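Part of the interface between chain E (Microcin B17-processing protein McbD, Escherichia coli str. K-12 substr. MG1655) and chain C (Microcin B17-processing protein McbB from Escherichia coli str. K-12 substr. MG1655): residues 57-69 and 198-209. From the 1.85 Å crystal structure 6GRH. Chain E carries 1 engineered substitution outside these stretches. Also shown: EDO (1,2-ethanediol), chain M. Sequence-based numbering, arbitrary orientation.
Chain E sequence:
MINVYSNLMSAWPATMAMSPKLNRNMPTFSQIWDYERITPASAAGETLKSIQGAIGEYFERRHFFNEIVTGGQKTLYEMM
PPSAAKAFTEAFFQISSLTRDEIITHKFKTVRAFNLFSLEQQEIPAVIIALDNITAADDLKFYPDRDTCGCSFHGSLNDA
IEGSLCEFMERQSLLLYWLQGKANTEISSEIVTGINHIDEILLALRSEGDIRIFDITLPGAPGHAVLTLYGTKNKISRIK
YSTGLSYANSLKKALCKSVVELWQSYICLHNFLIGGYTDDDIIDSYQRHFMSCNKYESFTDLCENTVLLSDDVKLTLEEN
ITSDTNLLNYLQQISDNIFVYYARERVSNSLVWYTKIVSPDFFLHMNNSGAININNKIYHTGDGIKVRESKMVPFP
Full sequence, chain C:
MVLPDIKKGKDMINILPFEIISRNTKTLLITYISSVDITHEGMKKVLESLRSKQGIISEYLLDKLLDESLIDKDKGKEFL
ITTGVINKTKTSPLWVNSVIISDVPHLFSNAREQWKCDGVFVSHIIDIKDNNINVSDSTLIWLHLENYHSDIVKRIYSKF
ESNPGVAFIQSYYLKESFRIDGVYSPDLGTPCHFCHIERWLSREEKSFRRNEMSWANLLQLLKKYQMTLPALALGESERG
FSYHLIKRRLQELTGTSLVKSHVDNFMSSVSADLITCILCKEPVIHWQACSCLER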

# COMPACT_ATOMS: atom_id res chain seq x y z
N GLU E 57 -25.57 -22.54 -8.14
CA GLU E 57 -27.00 -22.25 -8.11
C GLU E 57 -27.38 -21.25 -9.23
O GLU E 57 -28.38 -21.44 -9.92
CB GLU E 57 -27.38 -21.69 -6.73
CG GLU E 57 -28.85 -21.36 -6.50
CD GLU E 57 -29.73 -22.59 -6.46
OE1 GLU E 57 -29.34 -23.58 -5.83
OE2 GLU E 57 -30.81 -22.55 -7.10
N TYR E 58 -26.55 -20.23 -9.40
CA TYR E 58 -26.74 -19.27 -10.46
C TYR E 58 -26.66 -19.94 -11.85
O TYR E 58 -27.54 -19.73 -12.67
CB TYR E 58 -25.70 -18.13 -10.38
CG TYR E 58 -25.81 -17.23 -11.57
CD1 TYR E 58 -26.85 -16.34 -11.67
CD2 TYR E 58 -24.89 -17.29 -12.61
CE1 TYR E 58 -26.99 -15.51 -12.76
CE2 TYR E 58 -25.03 -16.46 -13.73
CZ TYR E 58 -26.08 -15.59 -13.79
OH TYR E 58 -26.22 -14.75 -14.86
N PHE E 59 -25.59 -20.70 -12.11
CA PHE E 59 -25.45 -21.36 -13.40
C PHE E 59 -26.64 -22.30 -13.66
O PHE E 59 -27.18 -22.33 -14.78
CB PHE E 59 -24.17 -22.18 -13.50
CG PHE E 59 -23.00 -21.45 -14.09
CD1 PHE E 59 -22.73 -21.56 -15.46
CD2 PHE E 59 -22.11 -20.74 -13.28
CE1 PHE E 59 -21.62 -20.92 -16.02
CE2 PHE E 59 -20.99 -20.10 -13.83
CZ PHE E 59 -20.73 -20.20 -15.20
N GLU E 60 -27.04 -23.05 -12.63
CA GLU E 60 -28.16 -23.99 -12.75
C GLU E 60 -29.46 -23.28 -13.12
O GLU E 60 -30.09 -23.63 -14.10
CB GLU E 60 -28.38 -24.73 -11.42
CG GLU E 60 -29.52 -25.72 -11.48
CD GLU E 60 -30.08 -26.06 -10.10
OE1 GLU E 60 -29.26 -26.36 -9.22
OE2 GLU E 60 -31.33 -26.03 -9.92
N ARG E 61 -29.86 -22.31 -12.32
CA ARG E 61 -31.10 -21.59 -12.52
C ARG E 61 -31.12 -20.79 -13.80
O ARG E 61 -32.16 -20.75 -14.49
CB ARG E 61 -31.42 -20.72 -11.31
CG ARG E 61 -31.62 -21.59 -10.07
CD ARG E 61 -32.86 -21.24 -9.27
NE ARG E 61 -32.66 -19.95 -8.66
CZ ARG E 61 -32.42 -19.73 -7.37
NH1 ARG E 61 -32.37 -20.71 -6.47
NH2 ARG E 61 -32.28 -18.48 -6.98
N ARG E 62 -30.00 -20.18 -14.15
CA ARG E 62 -29.92 -19.48 -15.42
C ARG E 62 -30.14 -20.43 -16.60
O ARG E 62 -30.84 -20.10 -17.56
CB ARG E 62 -28.60 -18.73 -15.58
CG ARG E 62 -28.56 -17.91 -16.86
CD ARG E 62 -27.26 -17.13 -16.97
NE ARG E 62 -26.07 -17.98 -17.08
CZ ARG E 62 -24.85 -17.53 -17.41
NH1 ARG E 62 -24.60 -16.24 -17.66
NH2 ARG E 62 -23.87 -18.38 -17.52
N HIS E 63 -29.56 -21.62 -16.51
CA HIS E 63 -29.72 -22.58 -17.59
C HIS E 63 -31.20 -22.99 -17.83
O HIS E 63 -31.72 -22.90 -18.95
CB HIS E 63 -28.89 -23.83 -17.31
CG HIS E 63 -29.00 -24.85 -18.40
ND1 HIS E 63 -28.32 -24.73 -19.60
CD2 HIS E 63 -29.70 -26.01 -18.47
CE1 HIS E 63 -28.59 -25.78 -20.35
NE2 HIS E 63 -29.42 -26.57 -19.69
N PHE E 64 -31.84 -23.45 -16.76
CA PHE E 64 -33.20 -24.00 -16.83
C PHE E 64 -34.25 -22.92 -17.04
O PHE E 64 -35.21 -23.14 -17.80
CB PHE E 64 -33.50 -24.89 -15.61
CG PHE E 64 -32.71 -26.16 -15.62
CD1 PHE E 64 -33.09 -27.21 -16.45
CD2 PHE E 64 -31.58 -26.32 -14.82
CE1 PHE E 64 -32.37 -28.39 -16.48
CE2 PHE E 64 -30.86 -27.50 -14.85
CZ PHE E 64 -31.24 -28.53 -15.69
N PHE E 65 -34.05 -21.74 -16.46
CA PHE E 65 -34.99 -20.60 -16.64
C PHE E 65 -34.80 -19.79 -17.92
O PHE E 65 -35.77 -19.27 -18.49
CB PHE E 65 -34.93 -19.64 -15.43
CG PHE E 65 -35.71 -20.11 -14.24
CD1 PHE E 65 -35.18 -21.06 -13.36
CD2 PHE E 65 -36.97 -19.59 -13.98
CE1 PHE E 65 -35.91 -21.48 -12.26
CE2 PHE E 65 -37.71 -20.03 -12.90
CZ PHE E 65 -37.19 -20.97 -12.04
N ASN E 66 -33.56 -19.64 -18.39
CA ASN E 66 -33.28 -18.59 -19.39
C ASN E 66 -32.65 -19.07 -20.66
O ASN E 66 -32.57 -18.26 -21.61
CB ASN E 66 -32.28 -17.56 -18.86
CG ASN E 66 -32.74 -16.83 -17.62
OD1 ASN E 66 -31.88 -16.38 -16.86
ND2 ASN E 66 -34.04 -16.68 -17.41
N GLU E 67 -32.15 -20.31 -20.71
CA GLU E 67 -31.16 -20.68 -21.74
C GLU E 67 -31.39 -21.95 -22.55
O GLU E 67 -30.55 -22.26 -23.41
CB GLU E 67 -29.78 -20.75 -21.10
CG GLU E 67 -29.24 -19.41 -20.63
CD GLU E 67 -27.85 -19.53 -20.03
OE1 GLU E 67 -27.39 -20.65 -19.68
OE2 GLU E 67 -27.18 -18.48 -19.86
N ILE E 68 -32.51 -22.66 -22.34
CA ILE E 68 -32.73 -23.92 -23.05
C ILE E 68 -33.18 -23.63 -24.49
O ILE E 68 -34.10 -22.83 -24.69
CB ILE E 68 -33.81 -24.82 -22.41
CG1 ILE E 68 -33.62 -25.01 -20.90
CG2 ILE E 68 -33.87 -26.17 -23.13
CD1 ILE E 68 -32.68 -26.11 -20.49
N VAL E 69 -32.54 -24.29 -25.46
CA VAL E 69 -33.04 -24.35 -26.84
C VAL E 69 -33.26 -25.82 -27.17
O VAL E 69 -32.38 -26.65 -26.94
CB VAL E 69 -32.09 -23.67 -27.86
CG1 VAL E 69 -32.60 -23.85 -29.30
CG2 VAL E 69 -31.95 -22.18 -27.53
C1 EDO M . -31.79 -5.10 -16.66
O1 EDO M . -33.03 -5.23 -15.95
C2 EDO M . -31.63 -6.30 -17.58
O2 EDO M . -32.76 -6.35 -18.46
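Chain C, residues 198-209: ERWLSREEKSFR

Chain C enters as the last turns of a helix, residues 198-205, and its axis passes 9.8 Å from that of chain E helix 57-66, with an angle of 76° between their N-to-C directions; the helices therefore cross steeply. On chain E the contact is heaviest at the C-terminal end of the helix, F65(E) to E67(E), whereas on chain C it is spread from R199(C) to F208(C). R199(C), extended with chi1 to chi3 all t, reaches E67(E) in a two-pronged salt bridge: NE to OE2 and NH2 to OE1, both 2.8 Å. The first hydrogen bond is nearly straight (166°), the second more bent (135°). This carboxylate also offsets the approach of R199(C) NH2 to R62(E) NH2, 3.4 Å apart, since R62(E) NE lies 3.0 Å from E67(E) OE2.

One turn on, S202(C) points toward chain E and its OG donates to N66(E) O at 2.8 Å. R203(C) NH1 lies near the ring plane of Y58(E) and gives its OH a weak hydrogen bond (3.1 Å, 129°).

K206(C) is the first residue to leave helical phi/psi (-98/19). Its CA comes 4.8 Å from that of N66(E), whose ND2 donates to K206(C) O at 3.0 Å, while K206(C) NZ reaches I68(E) O at 2.8 Å. Beyond S207(C), F208(C) presents its ring face to the edge of F65(E): centroids are 4.8 Å apart, planes inclined at 51°.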

# COMPACT_ATOMS: atom_id res chain seq x y z
N GLU C 198 -26.21 -13.93 -28.57
CA GLU C 198 -27.51 -14.61 -28.68
C GLU C 198 -27.90 -15.21 -27.35
O GLU C 198 -29.09 -15.20 -26.99
CB GLU C 198 -27.51 -15.68 -29.78
CG GLU C 198 -27.33 -15.08 -31.17
CD GLU C 198 -28.43 -14.10 -31.59
OE1 GLU C 198 -29.61 -14.40 -31.29
OE2 GLU C 198 -28.12 -13.02 -32.20
N ARG C 199 -26.90 -15.69 -26.59
CA ARG C 199 -27.16 -16.14 -25.22
C ARG C 199 -27.64 -14.96 -24.34
O ARG C 199 -28.54 -15.12 -23.52
CB ARG C 199 -25.91 -16.76 -24.64
CG ARG C 199 -26.06 -17.29 -23.24
CD ARG C 199 -24.75 -17.86 -22.74
NE ARG C 199 -24.99 -18.69 -21.56
CZ ARG C 199 -24.24 -19.72 -21.19
NH1 ARG C 199 -23.14 -20.04 -21.86
NH2 ARG C 199 -24.59 -20.41 -20.10
N TRP C 200 -27.01 -13.80 -24.49
CA TRP C 200 -27.41 -12.60 -23.74
C TRP C 200 -28.87 -12.24 -24.08
O TRP C 200 -29.68 -11.97 -23.19
CB TRP C 200 -26.48 -11.43 -24.04
CG TRP C 200 -26.70 -10.28 -23.14
CD1 TRP C 200 -26.10 -10.03 -21.95
CD2 TRP C 200 -27.61 -9.22 -23.37
NE1 TRP C 200 -26.59 -8.86 -21.40
CE2 TRP C 200 -27.53 -8.35 -22.26
CE3 TRP C 200 -28.49 -8.90 -24.42
CZ2 TRP C 200 -28.28 -7.17 -22.17
CZ3 TRP C 200 -29.25 -7.74 -24.32
CH2 TRP C 200 -29.16 -6.90 -23.20
N LEU C 201 -29.19 -12.21 -25.38
CA LEU C 201 -30.58 -11.92 -25.84
C LEU C 201 -31.58 -12.96 -25.32
O LEU C 201 -32.69 -12.61 -24.90
CB LEU C 201 -30.64 -11.84 -27.36
CG LEU C 201 -29.99 -10.61 -27.97
CD1 LEU C 201 -29.83 -10.77 -29.49
CD2 LEU C 201 -30.79 -9.35 -27.63
N SER C 202 -31.16 -14.23 -25.32
CA SER C 202 -31.98 -15.33 -24.77
C SER C 202 -32.36 -15.02 -23.32
O SER C 202 -33.53 -15.12 -22.94
CB SER C 202 -31.20 -16.66 -24.84
OG SER C 202 -31.92 -17.75 -24.25
N ARG C 203 -31.38 -14.60 -22.52
CA ARG C 203 -31.60 -14.36 -21.11
C ARG C 203 -32.59 -13.18 -20.88
O ARG C 203 -33.43 -13.24 -19.96
CB ARG C 203 -30.25 -14.19 -20.38
CG ARG C 203 -30.34 -13.97 -18.88
CD ARG C 203 -28.97 -13.76 -18.18
NE ARG C 203 -28.24 -12.61 -18.72
CZ ARG C 203 -27.01 -12.27 -18.36
NH1 ARG C 203 -26.35 -12.94 -17.39
NH2 ARG C 203 -26.42 -11.24 -18.96
N GLU C 204 -32.54 -12.17 -21.76
CA GLU C 204 -33.53 -11.08 -21.70
C GLU C 204 -34.94 -11.58 -22.10
O GLU C 204 -35.91 -11.37 -21.36
CB GLU C 204 -33.10 -9.90 -22.59
CG GLU C 204 -31.81 -9.21 -22.18
CD GLU C 204 -31.87 -8.64 -20.77
OE1 GLU C 204 -32.68 -7.72 -20.52
OE2 GLU C 204 -31.12 -9.13 -19.90
N GLU C 205 -35.02 -12.28 -23.23
CA GLU C 205 -36.30 -12.79 -23.78
C GLU C 205 -36.95 -13.78 -22.81
O GLU C 205 -38.17 -13.74 -22.55
CB GLU C 205 -36.01 -13.48 -25.13
CG GLU C 205 -37.22 -14.07 -25.87
CD GLU C 205 -36.88 -15.13 -26.95
OE1 GLU C 205 -35.75 -15.73 -26.95
OE2 GLU C 205 -37.79 -15.40 -27.79
N LYS C 206 -36.12 -14.65 -22.24
CA LYS C 206 -36.60 -15.68 -21.34
C LYS C 206 -36.46 -15.32 -19.84
O LYS C 206 -36.52 -16.19 -18.98
CB LYS C 206 -35.92 -17.00 -21.69
CG LYS C 206 -36.43 -17.58 -23.00
CD LYS C 206 -35.57 -18.70 -23.59
CE LYS C 206 -36.31 -19.38 -24.75
NZ LYS C 206 -35.57 -20.57 -25.30
N SER C 207 -36.32 -14.03 -19.54
CA SER C 207 -36.27 -13.57 -18.14
C SER C 207 -37.49 -14.03 -17.37
O SER C 207 -38.60 -14.08 -17.93
CB SER C 207 -36.16 -12.05 -18.05
OG SER C 207 -34.84 -11.62 -18.32
N PHE C 208 -37.29 -14.34 -16.10
CA PHE C 208 -38.34 -14.80 -15.24
C PHE C 208 -39.42 -13.71 -15.17
O PHE C 208 -40.59 -14.00 -15.27
CB PHE C 208 -37.82 -15.11 -13.82
CG PHE C 208 -38.70 -16.01 -13.01
CD1 PHE C 208 -39.94 -16.50 -13.47
CD2 PHE C 208 -38.27 -16.42 -11.76
CE1 PHE C 208 -40.72 -17.34 -12.68
CE2 PHE C 208 -39.04 -17.28 -10.97
CZ PHE C 208 -40.27 -17.72 -11.42
N ARG C 209 -38.98 -12.48 -14.94
CA ARG C 209 -39.80 -11.30 -15.19
C ARG C 209 -39.08 -10.39 -16.15
O ARG C 209 -38.07 -9.79 -15.80
CB ARG C 209 -40.19 -10.54 -13.91
CG ARG C 209 -41.11 -9.36 -14.21
CD ARG C 209 -42.09 -9.04 -13.10
NE ARG C 209 -41.45 -8.31 -12.01
CZ ARG C 209 -42.06 -8.00 -10.86
NH1 ARG C 209 -43.32 -8.33 -10.64
NH2 ARG C 209 -41.40 -7.33 -9.91
O HOH W 1 -27.27 -15.78 -20.37